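PDB 3H9P: putative triphosphoribosyl-dephospho-coA synthase from Archaeoglobus fulgidus DSM 4304, which is of unknown function but may bind ATP and make triphosphoribosyl-dephospho-CoA. Local coordinates for residues I131-Y134 with E135-M139; A147-L150 with V151-F154; A80-A83 with R84-R88. All coordinates share one frame; numbering follows the deposited sequence.

Contact 1: I131-Y134 with E135-M139; sequences INLY and EWMKM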
loop_
_atom_site.group_PDB
_atom_site.type_symbol
_atom_site.label_atom_id
_atom_site.label_comp_id
_atom_site.label_asym_id
_atom_site.label_seq_id
_atom_site.Cartn_x
_atom_site.Cartn_y
_atom_site.Cartn_z
ATOM N N ILE A 131 7.033 -13.769 10.061
ATOM C CA ILE A 131 7.498 -12.445 9.701
ATOM C C ILE A 131 7.335 -11.520 10.885
ATOM O O ILE A 131 6.207 -11.123 11.258
ATOM C CB ILE A 131 6.820 -11.883 8.428
ATOM C CG1 ILE A 131 6.974 -12.894 7.278
ATOM C CG2 ILE A 131 7.418 -10.535 8.083
ATOM C CD1 ILE A 131 6.463 -12.430 5.873
ATOM N N ASN A 132 8.471 -11.177 11.486
ATOM C CA ASN A 132 8.434 -10.326 12.638
ATOM C C ASN A 132 8.117 -8.867 12.251
ATOM O O ASN A 132 7.972 -8.525 11.076
ATOM C CB ASN A 132 9.686 -10.513 13.480
ATOM C CG ASN A 132 10.848 -9.650 13.038
ATOM O OD1 ASN A 132 10.730 -8.758 12.217
ATOM N ND2 ASN A 132 11.995 -9.914 13.630
ATOM N N LEU A 133 7.988 -7.999 13.230
ATOM C CA LEU A 133 7.450 -6.686 12.938
ATOM C C LEU A 133 8.467 -5.891 12.132
ATOM O O LEU A 133 8.118 -5.047 11.321
ATOM C CB LEU A 133 7.117 -5.972 14.230
ATOM C CG LEU A 133 6.604 -4.538 14.160
ATOM C CD1 LEU A 133 5.239 -4.469 13.358
ATOM C CD2 LEU A 133 6.452 -4.078 15.605
ATOM N N TYR A 134 9.741 -6.193 12.368
ATOM C CA TYR A 134 10.833 -5.507 11.694
ATOM C C TYR A 134 10.821 -5.882 10.227
ATOM O O TYR A 134 10.820 -5.001 9.356
ATOM C CB TYR A 134 12.154 -5.874 12.347
ATOM C CG TYR A 134 13.341 -5.206 11.725
ATOM C CD1 TYR A 134 13.605 -3.866 11.989
ATOM C CD2 TYR A 134 14.230 -5.918 10.896
ATOM C CE1 TYR A 134 14.704 -3.232 11.461
ATOM C CE2 TYR A 134 15.358 -5.277 10.338
ATOM C CZ TYR A 134 15.574 -3.928 10.644
ATOM O OH TYR A 134 16.629 -3.229 10.143
ATOM N N GLU A 135 10.791 -7.188 9.975
ATOM C CA GLU A 135 10.813 -7.746 8.608
ATOM C C GLU A 135 9.596 -7.286 7.825
ATOM O O GLU A 135 9.698 -6.915 6.671
ATOM C CB GLU A 135 10.912 -9.276 8.638
ATOM C CG GLU A 135 12.137 -9.751 9.414
ATOM C CD GLU A 135 12.091 -11.217 9.861
ATOM O OE1 GLU A 135 11.023 -11.749 10.255
ATOM O OE2 GLU A 135 13.165 -11.852 9.836
ATOM N N TRP A 136 8.446 -7.311 8.469
ATOM C CA TRP A 136 7.232 -6.817 7.860
ATOM C C TRP A 136 7.460 -5.390 7.371
ATOM O O TRP A 136 7.274 -5.098 6.186
ATOM C CB TRP A 136 6.092 -6.861 8.872
ATOM C CG TRP A 136 4.742 -6.740 8.242
ATOM C CD1 TRP A 136 4.419 -6.984 6.942
ATOM C CD2 TRP A 136 3.516 -6.409 8.904
ATOM N NE1 TRP A 136 3.077 -6.790 6.739
ATOM C CE2 TRP A 136 2.491 -6.450 7.926
ATOM C CE3 TRP A 136 3.182 -6.067 10.231
ATOM C CZ2 TRP A 136 1.143 -6.160 8.222
ATOM C CZ3 TRP A 136 1.828 -5.764 10.534
ATOM C CH2 TRP A 136 0.832 -5.814 9.526
HETATM N N MSE A 137 7.899 -4.523 8.291
HETATM C CA MSE A 137 8.167 -3.117 7.996
HETATM C C MSE A 137 9.200 -2.958 6.868
HETATM O O MSE A 137 9.087 -2.004 6.093
HETATM C CB MSE A 137 8.609 -2.335 9.247
HETATM C CG MSE A 137 7.540 -2.098 10.306
HETATM SE SE MSE A 137 5.844 -1.292 9.682
HETATM C CE MSE A 137 4.877 -2.933 9.241
ATOM N N LYS A 138 10.168 -3.877 6.737
ATOM C CA LYS A 138 11.103 -3.798 5.613
ATOM C C LYS A 138 10.405 -4.051 4.274
ATOM O O LYS A 138 10.988 -3.803 3.225
ATOM C CB LYS A 138 12.277 -4.780 5.728
ATOM C CG LYS A 138 13.317 -4.500 6.829
ATOM C CD LYS A 138 14.520 -5.486 6.728
ATOM C CE LYS A 138 14.806 -5.837 5.268
ATOM N NZ LYS A 138 15.831 -6.906 5.105
HETATM N N MSE A 139 9.175 -4.551 4.284
HETATM C CA MSE A 139 8.486 -4.791 3.010
HETATM C C MSE A 139 7.459 -3.716 2.630
HETATM O O MSE A 139 6.764 -3.836 1.635
HETATM C CB MSE A 139 7.839 -6.158 3.014
HETATM C CG MSE A 139 8.860 -7.237 3.007
HETATM SE SE MSE A 139 8.052 -8.961 3.332
HETATM C CE MSE A 139 6.772 -8.539 4.714
#
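N132 and E135 form a capping box at the start of helix 133-138, each side chain taking up the other's backbone N-H. N132 OD1 accepts from E135 N at 2.7 Å with the N-H aimed almost straight at it (173°), and a second, weak bond comes from Y134 N. In return E135 OE1 accepts from N132 N at 2.9 Å, met on the anti side of the carboxylate. With CG of N132 between the backbone N and the carbonyl carbon (chi1 86°), the amide is folded back over the first turn; its ND2 gives a weak bond to T90 O. E135 OE1 has a further partner in K129 of the second subunit, a salt bridge that ties the cap to the dimer interface. The first-turn carbonyls are also used: N132 O takes W136 N, L133 O takes M137 N, and Y134 O takes K138 N. K138 CG lies over one face of the Y134 ring and CD is 3.7 Å from Y134 CE2, while NZ makes salt bridges to E125 and E124 of the second subunit. Beside the capping box, I131 CG2 packs against W136 CB and, at 4.0 Å, against the methyl CE of selenomethionine M139.

Contact 2: A147-L150 with V151-F154; sequences AREL and VDGF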
loop_
_atom_site.group_PDB
_atom_site.type_symbol
_atom_site.label_atom_id
_atom_site.label_comp_id
_atom_site.label_asym_id
_atom_site.label_seq_id
_atom_site.Cartn_x
_atom_site.Cartn_y
_atom_site.Cartn_z
ATOM N N ALA A 147 7.039 3.082 8.871
ATOM C CA ALA A 147 7.710 1.789 8.564
ATOM C C ALA A 147 9.223 1.959 8.465
ATOM O O ALA A 147 10.019 1.205 9.021
ATOM C CB ALA A 147 7.166 1.227 7.232
ATOM N N ARG A 148 9.574 2.989 7.722
ATOM C CA ARG A 148 10.932 3.456 7.497
ATOM C C ARG A 148 11.662 3.908 8.783
ATOM O O ARG A 148 12.838 3.613 8.943
ATOM C CB ARG A 148 10.797 4.569 6.472
ATOM C CG ARG A 148 11.890 5.598 6.338
ATOM C CD ARG A 148 11.728 6.055 4.940
ATOM N NE ARG A 148 11.785 7.484 4.773
ATOM C CZ ARG A 148 11.225 8.111 3.754
ATOM N NH1 ARG A 148 10.517 7.426 2.857
ATOM N NH2 ARG A 148 11.355 9.423 3.651
ATOM N N GLU A 149 10.974 4.604 9.689
ATOM C CA GLU A 149 11.467 4.833 11.062
ATOM C C GLU A 149 11.683 3.520 11.841
ATOM O O GLU A 149 12.613 3.398 12.655
ATOM C CB GLU A 149 10.453 5.680 11.862
ATOM C CG GLU A 149 10.329 7.103 11.378
ATOM C CD GLU A 149 11.571 7.915 11.674
ATOM O OE1 GLU A 149 11.734 8.399 12.808
ATOM O OE2 GLU A 149 12.398 8.048 10.775
ATOM N N LEU A 150 10.788 2.557 11.650
ATOM C CA LEU A 150 10.898 1.345 12.423
ATOM C C LEU A 150 12.084 0.534 11.926
ATOM O O LEU A 150 12.665 -0.253 12.693
ATOM C CB LEU A 150 9.587 0.542 12.415
ATOM C CG LEU A 150 8.743 0.767 13.707
ATOM C CD1 LEU A 150 8.276 2.179 13.815
ATOM C CD2 LEU A 150 7.553 -0.186 13.826
ATOM N N VAL A 151 12.461 0.755 10.667
ATOM C CA VAL A 151 13.522 -0.027 10.060
ATOM C C VAL A 151 14.930 0.624 10.100
ATOM O O VAL A 151 15.909 -0.074 10.141
ATOM C CB VAL A 151 13.152 -0.469 8.601
ATOM C CG1 VAL A 151 14.382 -0.895 7.840
ATOM C CG2 VAL A 151 12.132 -1.620 8.622
ATOM N N ASP A 152 15.020 1.947 10.093
ATOM C CA ASP A 152 16.293 2.605 9.897
ATOM C C ASP A 152 16.742 3.327 11.135
ATOM O O ASP A 152 17.485 4.270 11.022
ATOM C CB ASP A 152 16.214 3.642 8.756
ATOM C CG ASP A 152 15.292 4.880 9.097
ATOM O OD1 ASP A 152 14.927 5.198 10.292
ATOM O OD2 ASP A 152 14.927 5.558 8.119
ATOM N N GLY A 153 16.246 2.950 12.302
ATOM C CA GLY A 153 16.661 3.613 13.524
ATOM C C GLY A 153 15.993 4.947 13.829
ATOM O O GLY A 153 16.563 5.768 14.522
ATOM N N PHE A 154 14.796 5.192 13.320
ATOM C CA PHE A 154 14.080 6.410 13.715
ATOM C C PHE A 154 14.787 7.714 13.272
ATOM O O PHE A 154 14.841 8.690 14.016
ATOM C CB PHE A 154 13.805 6.416 15.242
ATOM C CG PHE A 154 12.775 5.401 15.668
ATOM C CD1 PHE A 154 11.419 5.740 15.711
ATOM C CD2 PHE A 154 13.158 4.114 15.997
ATOM C CE1 PHE A 154 10.479 4.816 16.058
ATOM C CE2 PHE A 154 12.217 3.169 16.369
ATOM C CZ PHE A 154 10.854 3.518 16.399
HETATM O O HOH W 1 14.379 1.447 13.851
#
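E149 and F154 meet where helix 145-151 ends and the chain turns into helix 155-167. The E149 side chain meets first the ring of F154 and then its backbone. CB lies 4.0 Å from F154 CD1; the chain then bends at chi2 (-70°), which brings the carboxylate back against the main chain of F154. CD is 3.6 Å from F154 CA, and OE1 comes within 3.2 Å of the same CA. The two oxygens find their hydrogen bonds at the start of helix 155-167, OE1 with S157 OG and OE2 with I156 N. The backbone of E149 holds F154 as well: E149 O accepts F154 N at 2.9 Å, in the carbonyl plane and on a lone pair, and also sits over one face of the phenyl ring, toward the rim and 3.4 Å above its plane. Beside it, L150 CD1 reaches F154 CZ at 3.9 Å, the two side chains pointing the same way. A water bridges the turn, donating to E149 O and, weakly, to L150 O while accepting from G153 N. D152 OD1, which bonds K155 N, lies 3.8 Å from E149 OE2. Two acidic side chains thus supply acceptors to N-H groups of the next helix's first turn, where the helix dipole would probably ease the closeness of their negative charges.

Contact 3: A80-A83 with R84-R88; sequences AEAA and RNRLR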
loop_
_atom_site.group_PDB
_atom_site.type_symbol
_atom_site.label_atom_id
_atom_site.label_comp_id
_atom_site.label_asym_id
_atom_site.label_seq_id
_atom_site.Cartn_x
_atom_site.Cartn_y
_atom_site.Cartn_z
ATOM N N ALA A 80 16.862 5.188 20.293
ATOM C CA ALA A 80 16.505 4.857 18.920
ATOM C C ALA A 80 17.177 3.549 18.475
ATOM O O ALA A 80 16.493 2.669 17.932
ATOM C CB ALA A 80 16.876 6.033 17.973
ATOM N N GLU A 81 18.500 3.432 18.721
ATOM C CA GLU A 81 19.286 2.219 18.440
ATOM C C GLU A 81 18.780 0.976 19.172
ATOM O O GLU A 81 18.703 -0.095 18.591
ATOM C CB GLU A 81 20.807 2.413 18.743
ATOM C CG GLU A 81 21.672 1.185 18.365
ATOM C CD GLU A 81 23.203 1.292 18.630
ATOM O OE1 GLU A 81 23.684 2.220 19.346
ATOM O OE2 GLU A 81 23.943 0.410 18.109
ATOM N N ALA A 82 18.462 1.121 20.456
ATOM C CA ALA A 82 17.997 -0.006 21.262
ATOM C C ALA A 82 16.608 -0.411 20.816
ATOM O O ALA A 82 16.266 -1.591 20.839
ATOM C CB ALA A 82 17.995 0.381 22.749
ATOM N N ALA A 83 15.801 0.581 20.429
ATOM C CA ALA A 83 14.436 0.324 19.900
ATOM C C ALA A 83 14.511 -0.431 18.565
ATOM O O ALA A 83 13.801 -1.391 18.342
ATOM C CB ALA A 83 13.646 1.641 19.749
ATOM N N ARG A 84 15.410 -0.012 17.685
ATOM C CA ARG A 84 15.626 -0.767 16.445
ATOM C C ARG A 84 16.054 -2.211 16.754
ATOM O O ARG A 84 15.562 -3.154 16.134
ATOM C CB ARG A 84 16.679 -0.097 15.589
ATOM C CG ARG A 84 17.039 -0.869 14.361
ATOM C CD ARG A 84 18.049 -0.093 13.599
ATOM N NE ARG A 84 17.882 -0.200 12.167
ATOM C CZ ARG A 84 18.788 0.237 11.288
ATOM N NH1 ARG A 84 19.926 0.810 11.711
ATOM N NH2 ARG A 84 18.568 0.097 9.981
ATOM N N ASN A 85 16.978 -2.365 17.696
ATOM C CA ASN A 85 17.431 -3.682 18.128
ATOM C C ASN A 85 16.301 -4.540 18.731
ATOM O O ASN A 85 16.132 -5.698 18.368
ATOM C CB ASN A 85 18.600 -3.533 19.100
ATOM C CG ASN A 85 19.900 -3.078 18.397
ATOM O OD1 ASN A 85 20.092 -3.311 17.194
ATOM N ND2 ASN A 85 20.799 -2.446 19.150
ATOM N N ARG A 86 15.499 -3.959 19.617
ATOM C CA ARG A 86 14.331 -4.661 20.093
ATOM C C ARG A 86 13.351 -5.002 18.968
ATOM O O ARG A 86 12.731 -6.054 18.985
ATOM C CB ARG A 86 13.628 -3.904 21.227
ATOM C CG ARG A 86 14.353 -4.017 22.538
ATOM C CD ARG A 86 13.534 -3.438 23.741
ATOM N NE ARG A 86 14.215 -3.836 24.975
ATOM C CZ ARG A 86 15.192 -3.129 25.549
ATOM N NH1 ARG A 86 15.578 -1.955 25.038
ATOM N NH2 ARG A 86 15.783 -3.600 26.637
ATOM N N LEU A 87 13.219 -4.124 17.984
ATOM C CA LEU A 87 12.308 -4.385 16.845
ATOM C C LEU A 87 12.736 -5.602 16.028
ATOM O O LEU A 87 11.895 -6.410 15.589
ATOM C CB LEU A 87 12.206 -3.141 15.944
ATOM C CG LEU A 87 11.281 -2.055 16.480
ATOM C CD1 LEU A 87 11.609 -0.696 15.823
ATOM C CD2 LEU A 87 9.803 -2.411 16.303
ATOM N N ARG A 88 14.052 -5.725 15.832
ATOM C CA ARG A 88 14.633 -6.862 15.141
ATOM C C ARG A 88 14.440 -8.151 15.959
ATOM O O ARG A 88 14.421 -9.234 15.400
ATOM C CB ARG A 88 16.138 -6.663 14.909
ATOM C CG ARG A 88 16.576 -5.461 14.107
ATOM C CD ARG A 88 18.136 -5.393 14.093
ATOM N NE ARG A 88 18.626 -4.453 13.082
ATOM C CZ ARG A 88 19.372 -3.362 13.302
ATOM N NH1 ARG A 88 19.789 -3.054 14.531
ATOM N NH2 ARG A 88 19.719 -2.583 12.268
#
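Helix 76-88 carries this contact over its last two and a half turns, where three alanines (A80, A82 and A83) give way to the mostly long side chains of 84-88. Four successive i to i+4 backbone bonds join the segments: R84 N to A80 O, N85 N to E81 O, R86 N to A82 O and L87 N to A83 O, the last two at 2.8 Å. E81 and N85 lie side by side and point the same way, with E81 CG 3.8 Å from N85 ND2 and the carboxylate and amide planes turned 50° apart. At the next pair, A82 CB approaches R86 NH1 obliquely at 4.1 Å; that nitrogen also has a weak hydrogen bond to S70 OG in the loop after helix 58-68. L87 leans back over the carbonyl of A83, its CG 3.2 Å from A83 O, and joins A83 on the side that packs against helix 58-68, meeting P66 while A83 meets L67. R84 extends with CG anti to the backbone N (chi1 175°) and bends at chi3, carrying NH2 to the carbonyl O of V151. R88 runs out extended beside R84, with R84 CG 3.4 Å above one face of its guanidinium, toward the rim, while R88 NH1 gives N85 OD1 a weak bond of 2.7 Å. Buried A80, A83 and L87, set against exposed E81 and R88, fit an amphipathic alpha-helix of an all-helical fold.

Along the chain contact 3 comes first, on helix 76-88, followed by contact 1 on helix 133-138 and contact 2 at the end of helix 145-151. The three nevertheless cluster on one side of the chain's centre: contacts 2 and 3 have centres about 9 Å apart, contacts 1 and 2 about 11 Å, and contacts 1 and 3 about 13 Å. V151 O is a shared meeting point, accepting probable hydrogen bonds from R84 NH2 and Y134 OH. L133 packs on L87, and M137 on V151 and A147. A helix start, a helix end and a helix body thus meet in one all-helical body, whose contact 1 side also faces the second subunit.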